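Local coordinates for protein esterase A (Caulobacter crescentus, PDB 5GKV) that is a penicillin-binding protein homologue of the beta-lactamase family, named esterase A, and probably hydrolyses ester substrates, at residues E32-D37 against V376-A381; A25-V30 against V53-M58; S346-D351 against S357-M362. All blocks are in the same frame, centred on the assembly; numbering follows the deposited sequence.

In the fold
All three contacts lie in or on one antiparallel sheet. Interaction 1 joins helices 25-35 and 373-384, and interaction 2 sets helix 25-35 on strand 52-60; their centres lie about 10 Å apart, and they touch where Arg-377, Leu-378 and Ala-381 meet Val-27 and Val-30. Interaction 3 is the hairpin 347-351/356-362 in the same sheet as strand 52-60, its centre about 14 Å from interaction 1 and 13 Å from interaction 2. Along the chain the segments of interactions 1 and 2 alternate; interaction 3 follows once interaction 2 is complete and falls between the two segments of interaction 1. The N-terminal and C-terminal helices thus share one sheet face, bringing both chain ends together in the beta-lactamase-like fold.

Interaction 1: residues E32-D37 against V376-A381; sequences EQNFAD and VRLIEA
Asn-34 and Arg-377 make a polar bridge between helix 25-35 and helix 373-384, near the two ends of the chain, with Leu-378 packed against the nitrogen end of the amide. The evidence is a two-nitrogen, side-on grip: Arg-377 NE lies 3.2 Å from Asn-34 OD1, and Arg-377 NH2 lies 3.0 Å from the same oxygen. Both bonds are moderately bent; the N-H...O angle is 144° at NE, and the NH2 bond is the straighter of the two. OD1 sits at the guanidinium edge, close to its plane, yet the amide is turned 65° against that plane. The two donors therefore reach the oxygen differently: NE lies in the carbonyl plane, whereas NH2 stands above it. A bend at chi3 (-72°) turns the Arg-377 chain so that NE and NH2 both face the amide.

The other branch of the amide is held too. Asn-34 ND2 passes 3.5 Å from Leu-378 CD1 and donates a hydrogen bond to the backbone oxygen of Arg-374, one turn before Leu-378. With OD1 accepting and ND2 donating, the rotation of this buried amide is fixed from both ends.

Around this bridge, Val-30 of helix 25-35 touches Arg-377 and Leu-378, Glu-40 borders Asn-34, and Leu-378 extends on to Phe-45 of strand 42-49, so the paired helices rest together on the sheet.

Interaction 2: residues A25-V30 against V53-M58; sequences AAVREV and VVVDLM
Leu-57 meets Arg-28 with both of its methyl groups, each by a different route. CD1 presses on the helix backbone, 3.6 Å from Arg-28 CA and 4.0 Å from Arg-28 CB. CD2 instead lies over one face of the guanidinium, 4.0 Å from its plane and displaced from the centre of the group, with Arg-28 NH1 4.1 Å from Leu-57 CD2. The two side chains cross at about a right angle. The arginine chain leaves the helix extended and bends at chi3 (-59°), which turns a face of the guanidinium to the leucine.

The residue before Arg-28, Val-27, meets Val-55, two positions before Leu-57 on the strand, methyl to methyl, CG1 to CG1 at 4.0 Å. In both valines CG1 stands opposite the backbone N, with chi1 near 180°, and this branch of each carries the contact. Val-27 CG1 also comes within 4.4 Å of Leu-57 CD1, linking the two patches into one apolar strip with no hydrogen bond across it.

Further out, Ile-16 of strand 16-17 touches both Arg-28 and Leu-57, while Phe-45 lies against Val-27 and Phe-24 against Val-55. On strand 52-60 a classic beta bulge sets two residues, Val-54 and Val-55, against the single Phe-47 of strand 42-49, just where Val-55 turns to the helix.

The axes of helix 25-30 and strand 53-58 approach to 9.9 Å and run nearly parallel, 18° apart. Such a helix laid along an antiparallel sheet is the alpha/beta packing of the beta-lactamase and penicillin-binding protein fold, in which the N-terminal helix lies against the sheet.

Interaction 3: residues S346-D351 against S357-M362; sequences SCAFAD and SGAYVM
The ring of Phe-349 lies with one face over the opposite strand: Gly-358 N is 3.5 Å above the ring plane and Ser-357 C 3.9 Å, both off-centre. From the other side of the plane comes Ile-379 CD1 of helix 373-384, 3.5 Å from Phe-349 CE1. The same ring atom, Phe-349 CE1, comes 3.6 Å from Gly-358 CA, a closeness allowed because glycine has no side chain on that face. Phe-349 CG sits between its own backbone N and carbonyl carbon (chi1 72°), which folds the ring across the partner strand. The ring of Tyr-360, on the same face of the sheet, meets Ser-346 CA obliquely and sends its hydroxyl out to a hydrogen bond with Glu-40.

Beneath these rings the backbones form a regular antiparallel ladder, with strand directions 179° apart. Cys-347 and Tyr-360 make one hydrogen-bonded pair, Phe-349 and Gly-358 the next. In the second, Phe-349 N lies 3.0 Å from Gly-358 O and Gly-358 N lies 3.1 Å from Phe-349 O. Non-hydrogen-bonded pairs, Ala-348 with Ala-359 and Ala-350 with Ser-357, complete the register on the other face, where Ala-348 CB and Ala-359 CB meet at 4.0 Å.

Each face has its own cover. Helix 270-281 packs on Ala-348 and Ala-359, and Ser-357 OG hydrogen-bonds to Ala-274 O; helix 373-384 covers the face of Phe-349 and Tyr-360. Ser-346 OG, at the start of the ladder, is hydrogen-bonded to Thr-81 OG1.

This is a beta hairpin inside an antiparallel sheet, flanked by strands 338-341 and 42-49. Helices on both faces of such a sheet are the hallmark of the alpha/beta domain of the serine beta-lactamase and penicillin-binding protein fold.

Interaction 1: residues E32-D37 against V376-A381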
loop_
_atom_site.group_PDB
_atom_site.type_symbol
_atom_site.label_atom_id
_atom_site.label_comp_id
_atom_site.label_asym_id
_atom_site.label_seq_id
_atom_site.Cartn_x
_atom_site.Cartn_y
_atom_site.Cartn_z
ATOM N N GLU A 32 20.389 -11.218 6.342
ATOM C CA GLU A 32 21.397 -11.993 5.621
ATOM C C GLU A 32 20.851 -13.344 5.171
ATOM O O GLU A 32 21.113 -13.779 4.047
ATOM C CB GLU A 32 22.638 -12.178 6.502
ATOM C CG GLU A 32 23.663 -13.144 5.919
ATOM C CD GLU A 32 24.869 -13.332 6.841
ATOM O OE1 GLU A 32 25.422 -14.458 6.862
ATOM O OE2 GLU A 32 25.257 -12.355 7.524
ATOM N N GLN A 33 20.093 -14.028 6.033
ATOM C CA GLN A 33 19.567 -15.333 5.650
ATOM C C GLN A 33 18.572 -15.240 4.493
ATOM O O GLN A 33 18.532 -16.155 3.661
ATOM C CB GLN A 33 18.914 -16.024 6.845
ATOM C CG GLN A 33 18.499 -17.482 6.566
ATOM C CD GLN A 33 19.710 -18.406 6.497
ATOM O OE1 GLN A 33 20.663 -18.252 7.269
ATOM N NE2 GLN A 33 19.687 -19.350 5.559
ATOM N N ASN A 34 17.761 -14.161 4.423
ATOM C CA ASN A 34 16.844 -13.991 3.285
ATOM C C ASN A 34 17.594 -14.025 1.954
ATOM O O ASN A 34 17.048 -14.485 0.947
ATOM C CB ASN A 34 16.056 -12.666 3.376
ATOM C CG ASN A 34 14.918 -12.708 4.385
ATOM O OD1 ASN A 34 14.521 -13.775 4.853
ATOM N ND2 ASN A 34 14.399 -11.535 4.740
ATOM N N PHE A 35 18.828 -13.518 1.922
ATOM C CA PHE A 35 19.610 -13.545 0.692
ATOM C C PHE A 35 20.231 -14.913 0.407
ATOM O O PHE A 35 20.644 -15.164 -0.733
ATOM C CB PHE A 35 20.700 -12.470 0.742
ATOM C CG PHE A 35 20.161 -11.072 0.599
ATOM C CD1 PHE A 35 20.113 -10.460 -0.649
ATOM C CD2 PHE A 35 19.670 -10.383 1.708
ATOM C CE1 PHE A 35 19.606 -9.174 -0.804
ATOM C CE2 PHE A 35 19.139 -9.099 1.571
ATOM C CZ PHE A 35 19.113 -8.482 0.305
ATOM N N ALA A 36 20.278 -15.809 1.396
ATOM C CA ALA A 36 20.867 -17.128 1.176
ATOM C C ALA A 36 20.021 -17.959 0.218
ATOM O O ALA A 36 18.792 -17.830 0.157
ATOM C CB ALA A 36 21.028 -17.877 2.497
ATOM N N ASP A 37 20.700 -18.819 -0.547
ATOM C CA ASP A 37 20.035 -19.757 -1.461
ATOM C C ASP A 37 19.123 -19.025 -2.448
ATOM O O ASP A 37 18.018 -19.476 -2.763
ATOM C CB ASP A 37 19.260 -20.828 -0.681
ATOM C CG ASP A 37 20.094 -21.449 0.434
ATOM O OD1 ASP A 37 19.645 -21.429 1.606
ATOM O OD2 ASP A 37 21.217 -21.914 0.136
ATOM N N VAL A 376 7.935 -11.105 6.963
ATOM C CA VAL A 376 7.427 -11.532 8.267
ATOM C C VAL A 376 8.579 -11.887 9.203
ATOM O O VAL A 376 8.593 -11.479 10.374
ATOM C CB VAL A 376 6.440 -12.698 8.097
ATOM C CG1 VAL A 376 5.945 -13.177 9.450
ATOM C CG2 VAL A 376 5.254 -12.261 7.214
ATOM N N ARG A 377 9.565 -12.636 8.705
ATOM C CA ARG A 377 10.704 -13.019 9.540
ATOM C C ARG A 377 11.466 -11.791 10.025
ATOM O O ARG A 377 11.958 -11.764 11.160
ATOM C CB ARG A 377 11.658 -13.932 8.769
ATOM C CG ARG A 377 11.147 -15.335 8.466
ATOM C CD ARG A 377 12.303 -16.217 7.915
ATOM N NE ARG A 377 12.695 -15.847 6.550
ATOM C CZ ARG A 377 12.158 -16.382 5.454
ATOM N NH1 ARG A 377 11.227 -17.329 5.566
ATOM N NH2 ARG A 377 12.563 -15.995 4.247
ATOM N N LEU A 378 11.605 -10.773 9.166
ATOM C CA LEU A 378 12.324 -9.561 9.559
ATOM C C LEU A 378 11.578 -8.810 10.655
ATOM O O LEU A 378 12.176 -8.384 11.654
ATOM C CB LEU A 378 12.539 -8.647 8.340
ATOM C CG LEU A 378 13.582 -9.143 7.326
ATOM C CD1 LEU A 378 13.498 -8.352 6.008
ATOM C CD2 LEU A 378 15.008 -9.058 7.937
ATOM N N ILE A 379 10.265 -8.647 10.487
ATOM C CA ILE A 379 9.464 -7.931 11.477
ATOM C C ILE A 379 9.456 -8.692 12.796
ATOM O O ILE A 379 9.529 -8.099 13.878
ATOM C CB ILE A 379 8.041 -7.698 10.931
ATOM C CG1 ILE A 379 8.096 -6.749 9.716
ATOM C CG2 ILE A 379 7.116 -7.129 12.010
ATOM C CD1 ILE A 379 6.798 -6.703 8.905
ATOM N N GLU A 380 9.373 -10.018 12.730
ATOM C CA GLU A 380 9.374 -10.801 13.962
ATOM C C GLU A 380 10.716 -10.686 14.677
ATOM O O GLU A 380 10.764 -10.548 15.907
ATOM C CB GLU A 380 9.009 -12.258 13.639
ATOM C CG GLU A 380 7.535 -12.358 13.195
ATOM C CD GLU A 380 7.065 -13.777 12.911
ATOM O OE1 GLU A 380 7.918 -14.648 12.647
ATOM O OE2 GLU A 380 5.833 -14.019 12.960
ATOM N N ALA A 381 11.816 -10.670 13.926
ATOM C CA ALA A 381 13.120 -10.453 14.547
ATOM C C ALA A 381 13.221 -9.071 15.178
ATOM O O ALA A 381 13.844 -8.902 16.241
ATOM C CB ALA A 381 14.238 -10.632 13.515
#

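Interaction 2: residues A25-V30 against V53-M58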
loop_
_atom_site.group_PDB
_atom_site.type_symbol
_atom_site.label_atom_id
_atom_site.label_comp_id
_atom_site.label_asym_id
_atom_site.label_seq_id
_atom_site.Cartn_x
_atom_site.Cartn_y
_atom_site.Cartn_z
ATOM N N ALA A 25 20.702 -6.978 16.322
ATOM C CA ALA A 25 21.550 -7.922 15.598
ATOM C C ALA A 25 20.744 -9.054 14.975
ATOM O O ALA A 25 21.097 -9.538 13.901
ATOM C CB ALA A 25 22.632 -8.494 16.524
ATOM N N ALA A 26 19.667 -9.502 15.634
ATOM C CA ALA A 26 18.852 -10.572 15.056
ATOM C C ALA A 26 18.251 -10.167 13.711
ATOM O O ALA A 26 18.079 -11.013 12.820
ATOM C CB ALA A 26 17.731 -10.975 16.025
ATOM N N VAL A 27 17.923 -8.888 13.545
ATOM C CA VAL A 27 17.381 -8.436 12.265
ATOM C C VAL A 27 18.419 -8.610 11.162
ATOM O O VAL A 27 18.111 -9.117 10.078
ATOM C CB VAL A 27 16.901 -6.979 12.367
ATOM C CG1 VAL A 27 16.358 -6.515 11.022
ATOM C CG2 VAL A 27 15.796 -6.873 13.427
ATOM N N ARG A 28 19.667 -8.190 11.423
ATOM C CA ARG A 28 20.716 -8.365 10.417
ATOM C C ARG A 28 20.913 -9.837 10.079
ATOM O O ARG A 28 21.098 -10.196 8.908
ATOM C CB ARG A 28 22.039 -7.745 10.892
ATOM C CG ARG A 28 23.175 -7.879 9.862
ATOM C CD ARG A 28 24.535 -7.433 10.402
ATOM N NE ARG A 28 24.617 -6.041 10.876
ATOM C CZ ARG A 28 25.026 -4.993 10.147
ATOM N NH1 ARG A 28 25.367 -5.133 8.868
ATOM N NH2 ARG A 28 25.086 -3.784 10.697
ATOM N N GLU A 29 20.853 -10.715 11.087
ATOM C CA GLU A 29 21.011 -12.147 10.835
ATOM C C GLU A 29 19.920 -12.673 9.909
ATOM O O GLU A 29 20.201 -13.406 8.948
ATOM C CB GLU A 29 20.981 -12.916 12.155
ATOM C CG GLU A 29 22.185 -12.682 13.039
ATOM C CD GLU A 29 23.362 -13.570 12.666
ATOM O OE1 GLU A 29 23.135 -14.647 12.063
ATOM O OE2 GLU A 29 24.507 -13.192 12.986
ATOM N N VAL A 30 18.663 -12.331 10.203
ATOM C CA VAL A 30 17.539 -12.775 9.380
ATOM C C VAL A 30 17.636 -12.186 7.981
ATOM O O VAL A 30 17.405 -12.882 6.979
ATOM C CB VAL A 30 16.208 -12.406 10.060
ATOM C CG1 VAL A 30 15.030 -12.649 9.110
ATOM C CG2 VAL A 30 16.038 -13.225 11.362
ATOM N N VAL A 53 14.158 6.155 12.354
ATOM C CA VAL A 53 14.680 4.915 11.772
ATOM C C VAL A 53 15.863 4.431 12.606
ATOM O O VAL A 53 16.839 5.164 12.796
ATOM C CB VAL A 53 15.078 5.130 10.305
ATOM C CG1 VAL A 53 15.804 3.899 9.762
ATOM C CG2 VAL A 53 13.841 5.433 9.460
ATOM N N VAL A 54 15.783 3.198 13.120
ATOM C CA VAL A 54 16.883 2.635 13.898
ATOM C C VAL A 54 17.592 1.494 13.173
ATOM O O VAL A 54 18.790 1.285 13.402
ATOM C CB VAL A 54 16.426 2.184 15.304
ATOM C CG1 VAL A 54 16.010 3.388 16.141
ATOM C CG2 VAL A 54 15.292 1.171 15.222
ATOM N N VAL A 55 16.902 0.760 12.307
ATOM C CA VAL A 55 17.514 -0.258 11.460
ATOM C C VAL A 55 17.242 0.135 10.020
ATOM O O VAL A 55 16.107 0.465 9.672
ATOM C CB VAL A 55 16.947 -1.662 11.733
ATOM C CG1 VAL A 55 17.593 -2.709 10.785
ATOM C CG2 VAL A 55 17.115 -2.049 13.203
ATOM N N ASP A 56 18.276 0.104 9.189
ATOM C CA ASP A 56 18.110 0.390 7.765
ATOM C C ASP A 56 19.170 -0.430 7.038
ATOM O O ASP A 56 20.325 -0.004 6.942
ATOM C CB ASP A 56 18.238 1.888 7.501
ATOM C CG ASP A 56 18.211 2.234 6.023
ATOM O OD1 ASP A 56 17.692 1.427 5.224
ATOM O OD2 ASP A 56 18.716 3.330 5.660
ATOM N N LEU A 57 18.788 -1.614 6.569
ATOM C CA LEU A 57 19.722 -2.554 5.960
ATOM C C LEU A 57 19.426 -2.724 4.478
ATOM O O LEU A 57 18.261 -2.804 4.079
ATOM C CB LEU A 57 19.653 -3.920 6.637
ATOM C CG LEU A 57 20.147 -3.976 8.077
ATOM C CD1 LEU A 57 19.853 -5.355 8.612
ATOM C CD2 LEU A 57 21.638 -3.660 8.145
ATOM N N MET A 58 20.497 -2.829 3.686
ATOM C CA MET A 58 20.446 -2.975 2.235
ATOM C C MET A 58 21.214 -4.220 1.825
ATOM O O MET A 58 22.251 -4.530 2.411
ATOM C CB MET A 58 21.068 -1.753 1.548
ATOM C CG MET A 58 20.240 -0.466 1.683
ATOM S SD MET A 58 21.249 0.981 1.299
ATOM C CE MET A 58 22.278 1.028 2.784
#

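Interaction 3: residues S346-D351 against S357-M362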
loop_
_atom_site.group_PDB
_atom_site.type_symbol
_atom_site.label_atom_id
_atom_site.label_comp_id
_atom_site.label_asym_id
_atom_site.label_seq_id
_atom_site.Cartn_x
_atom_site.Cartn_y
_atom_site.Cartn_z
ATOM N N SER A 346 6.391 -6.644 -0.797
ATOM C CA SER A 346 6.657 -5.431 -0.027
ATOM C C SER A 346 5.565 -5.188 1.020
ATOM O O SER A 346 4.446 -5.703 0.932
ATOM C CB SER A 346 6.773 -4.212 -0.954
ATOM O OG SER A 346 5.503 -3.802 -1.473
ATOM N N CYS A 347 5.895 -4.376 2.025
ATOM C CA CYS A 347 4.883 -4.002 3.007
ATOM C C CYS A 347 5.365 -2.790 3.788
ATOM O O CYS A 347 6.561 -2.478 3.817
ATOM C CB CYS A 347 4.566 -5.154 3.973
ATOM S SG CYS A 347 5.896 -5.460 5.192
ATOM N N ALA A 348 4.414 -2.127 4.442
ATOM C CA ALA A 348 4.725 -1.085 5.410
ATOM C C ALA A 348 3.658 -1.128 6.494
ATOM O O ALA A 348 2.480 -1.347 6.194
ATOM C CB ALA A 348 4.787 0.297 4.757
ATOM N N PHE A 349 4.070 -0.943 7.749
ATOM C CA PHE A 349 3.110 -1.059 8.841
ATOM C C PHE A 349 3.447 -0.068 9.946
ATOM O O PHE A 349 4.586 0.396 10.076
ATOM C CB PHE A 349 3.097 -2.479 9.417
ATOM C CG PHE A 349 4.338 -2.800 10.215
ATOM C CD1 PHE A 349 5.511 -3.177 9.569
ATOM C CD2 PHE A 349 4.346 -2.667 11.597
ATOM C CE1 PHE A 349 6.674 -3.443 10.303
ATOM C CE2 PHE A 349 5.507 -2.929 12.336
ATOM C CZ PHE A 349 6.658 -3.322 11.691
ATOM N N ALA A 350 2.441 0.190 10.787
ATOM C CA ALA A 350 2.564 1.009 11.983
ATOM C C ALA A 350 1.979 0.257 13.169
ATOM O O ALA A 350 0.974 -0.443 13.030
ATOM C CB ALA A 350 1.832 2.355 11.832
ATOM N N ASP A 351 2.592 0.422 14.335
ATOM C CA ASP A 351 2.100 -0.168 15.578
ATOM C C ASP A 351 1.997 0.963 16.593
ATOM O O ASP A 351 2.980 1.303 17.265
ATOM C CB ASP A 351 3.023 -1.288 16.051
ATOM C CG ASP A 351 2.574 -1.922 17.353
ATOM O OD1 ASP A 351 1.592 -1.435 17.987
ATOM O OD2 ASP A 351 3.233 -2.906 17.756
ATOM N N SER A 357 7.345 1.134 13.747
ATOM C CA SER A 357 6.876 1.029 12.370
ATOM C C SER A 357 7.981 0.386 11.547
ATOM O O SER A 357 9.135 0.295 11.988
ATOM C CB SER A 357 6.524 2.409 11.788
ATOM O OG SER A 357 7.687 3.224 11.828
ATOM N N GLY A 358 7.636 -0.025 10.330
ATOM C CA GLY A 358 8.665 -0.601 9.475
ATOM C C GLY A 358 8.193 -0.753 8.047
ATOM O O GLY A 358 7.010 -0.586 7.732
ATOM N N ALA A 359 9.149 -1.085 7.181
ATOM C CA ALA A 359 8.806 -1.383 5.800
ATOM C C ALA A 359 9.845 -2.322 5.218
ATOM O O ALA A 359 11.036 -2.208 5.515
ATOM C CB ALA A 359 8.721 -0.102 4.953
ATOM N N TYR A 360 9.379 -3.254 4.395
ATOM C CA TYR A 360 10.232 -4.144 3.617
ATOM C C TYR A 360 9.967 -3.857 2.145
ATOM O O TYR A 360 8.816 -3.929 1.701
ATOM C CB TYR A 360 9.925 -5.598 3.963
ATOM C CG TYR A 360 10.546 -6.625 3.041
ATOM C CD1 TYR A 360 11.902 -6.959 3.145
ATOM C CD2 TYR A 360 9.773 -7.283 2.093
ATOM C CE1 TYR A 360 12.466 -7.910 2.305
ATOM C CE2 TYR A 360 10.320 -8.224 1.265
ATOM C CZ TYR A 360 11.665 -8.540 1.370
ATOM O OH TYR A 360 12.205 -9.490 0.525
ATOM N N VAL A 361 11.018 -3.529 1.394
ATOM C CA VAL A 361 10.873 -3.153 -0.009
ATOM C C VAL A 361 11.893 -3.957 -0.805
ATOM O O VAL A 361 13.094 -3.887 -0.525
ATOM C CB VAL A 361 11.075 -1.643 -0.218
ATOM C CG1 VAL A 361 10.986 -1.309 -1.709
ATOM C CG2 VAL A 361 10.006 -0.840 0.590
ATOM N N MET A 362 11.424 -4.728 -1.781
ATOM C CA MET A 362 12.327 -5.614 -2.509
ATOM C C MET A 362 11.916 -5.651 -3.968
ATOM O O MET A 362 10.830 -5.205 -4.334
ATOM C CB MET A 362 12.326 -7.037 -1.917
ATOM C CG MET A 362 11.111 -7.912 -2.322
ATOM S SD MET A 362 9.437 -7.249 -2.008
ATOM C CE MET A 362 8.700 -7.502 -3.623
#